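Local coordinates for putative cytochrome C (Sinorhizobium meliloti, PDB 4PWA), which carries electrons in bacterial sulfite oxidation as SorU, a small c-type cytochrome with one covalently bound haem, at the interface of chains A and B. Residues are numbered along the deposited sequence; one frame, centred on the assembly and turned at random. Chains: chain A/B, Putative cytochrome C.

The interface of chains A and B. Residues chain A 24, 36, 60; chain B 26, 33-35, 39, 41-42.
In one part of the interface between two copies of the cytochrome, A:Val36 and A:Pro60 bear on chain B residues drawn from around B:Thr26, B:Glu35 and B:Asn39 to B:Glu42. The patch lies close to the haem attachment site, since A:Cys24, a haem-linking cysteine of the CXXCH motif, borders it; the pairing may be a crystal contact. A:Val36 holds CG1 anti to its backbone N (chi1 175°) and CG2 beside that N. From CB the two methyls diverge: CG2 meets B:Thr26 tip to tip, 3.5 Å from the hydroxyl OG1, and also faces the carboxylate OE1 of B:Glu35, whose bent chain runs antiparallel to the valine. CG1 lies between the same threonine hydroxyl and the carboxamide nitrogen ND2 of B:Asn39, a side chain set nearly perpendicular to the valine. The threonine hydroxyl is turned by its own bond to the carbonyl O of B:Gly34 (2.8 Å), directed at an in-plane lone pair. A:Pro60 lies alongside B:Glu42 and parallel to it, with CG 3.6 Å from OE1, while its CB packs near CB of B:Asp41. Polar links across the contact run through water. The B:Asn39 carboxamide is helped by a bent bond from the backbone N of B:Asp41, which sits above the plane of the OD1 carbonyl, and its ND2 serves two waters: one reaches A:Val36 O, the other is shared with B:Asp41 OD2 and lies 2.7 Å from the carbonyl O of A:Pro60.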
loop_
_atom_site.group_PDB
_atom_site.type_symbol
_atom_site.label_atom_id
_atom_site.label_comp_id
_atom_site.label_asym_id
_atom_site.label_seq_id
_atom_site.Cartn_x
_atom_site.Cartn_y
_atom_site.Cartn_z
ATOM N N CYS A 24 -8.808 2.885 3.503
ATOM C CA CYS A 24 -8.170 3.086 4.806
ATOM C C CYS A 24 -8.107 1.785 5.634
ATOM O O CYS A 24 -7.221 1.611 6.478
ATOM C CB CYS A 24 -8.904 4.183 5.597
ATOM S SG CYS A 24 -8.641 5.974 5.109
ATOM N N VAL A 36 -4.333 2.547 6.588
ATOM C CA VAL A 36 -4.353 3.831 7.310
ATOM C C VAL A 36 -4.919 3.693 8.715
ATOM O O VAL A 36 -4.389 4.264 9.662
ATOM C CB VAL A 36 -5.141 4.912 6.539
ATOM C CG1 VAL A 36 -5.243 6.182 7.357
ATOM C CG2 VAL A 36 -4.483 5.195 5.157
ATOM N N PRO A 60 -8.140 10.610 13.886
ATOM C CA PRO A 60 -7.984 11.188 12.554
ATOM C C PRO A 60 -8.983 10.670 11.495
ATOM O O PRO A 60 -8.976 11.168 10.362
ATOM C CB PRO A 60 -6.535 10.834 12.181
ATOM C CG PRO A 60 -6.179 9.663 13.018
ATOM C CD PRO A 60 -7.106 9.605 14.189
ATOM N N THR B 26 -1.956 10.915 3.859
ATOM C CA THR B 26 -3.403 10.876 4.036
ATOM C C THR B 26 -3.959 12.256 4.399
ATOM O O THR B 26 -3.407 12.970 5.230
ATOM C CB THR B 26 -3.826 9.874 5.100
ATOM O OG1 THR B 26 -3.511 8.559 4.646
ATOM C CG2 THR B 26 -5.301 9.943 5.324
ATOM N N VAL B 33 -4.948 8.954 0.529
ATOM C CA VAL B 33 -4.727 7.825 1.436
ATOM C C VAL B 33 -3.297 7.292 1.315
ATOM O O VAL B 33 -3.061 6.093 1.405
ATOM C CB VAL B 33 -5.750 6.694 1.156
ATOM C CG1 VAL B 33 -7.153 7.197 1.418
ATOM C CG2 VAL B 33 -5.620 6.189 -0.293
ATOM N N GLY B 34 -2.345 8.196 1.098
ATOM C CA GLY B 34 -0.927 7.854 1.188
ATOM C C GLY B 34 -0.544 7.299 2.558
ATOM O O GLY B 34 -1.121 7.682 3.590
ATOM N N GLU B 35 0.426 6.393 2.567
ATOM C CA GLU B 35 0.831 5.699 3.788
ATOM C C GLU B 35 2.295 5.953 4.180
ATOM O O GLU B 35 2.623 5.958 5.352
ATOM C CB GLU B 35 0.563 4.199 3.613
ATOM C CG GLU B 35 0.823 3.335 4.839
ATOM C CD GLU B 35 -0.128 3.590 6.016
ATOM O OE1 GLU B 35 -0.947 4.540 5.970
ATOM O OE2 GLU B 35 -0.047 2.823 7.007
ATOM N N ASN B 39 0.005 10.794 8.486
ATOM C CA ASN B 39 -1.374 11.178 8.272
ATOM C C ASN B 39 -1.572 12.639 8.673
ATOM O O ASN B 39 -1.384 12.996 9.830
ATOM C CB ASN B 39 -2.310 10.282 9.095
ATOM C CG ASN B 39 -3.751 10.529 8.779
ATOM O OD1 ASN B 39 -4.085 11.535 8.158
ATOM N ND2 ASN B 39 -4.618 9.598 9.164
ATOM N N ASP B 41 -4.270 14.475 8.774
ATOM C CA ASP B 41 -5.420 14.630 9.663
ATOM C C ASP B 41 -5.041 14.372 11.130
ATOM O O ASP B 41 -5.733 14.817 12.043
ATOM C CB ASP B 41 -6.545 13.659 9.279
ATOM C CG ASP B 41 -7.091 13.912 7.881
ATOM O OD1 ASP B 41 -7.520 15.058 7.586
ATOM O OD2 ASP B 41 -7.102 12.947 7.083
ATOM N N GLU B 42 -3.968 13.622 11.344
ATOM C CA GLU B 42 -3.433 13.413 12.695
ATOM C C GLU B 42 -2.514 14.593 13.049
ATOM O O GLU B 42 -2.628 15.190 14.114
ATOM C CB GLU B 42 -2.694 12.056 12.773
ATOM C CG GLU B 42 -1.952 11.769 14.071
ATOM C CD GLU B 42 -2.854 11.604 15.273
ATOM O OE1 GLU B 42 -4.087 11.692 15.122
ATOM O OE2 GLU B 42 -2.321 11.385 16.387
HETATM O O HOH W 1 -7.376 10.338 8.310
HETATM O O HOH W 2 -3.640 7.271 10.429
#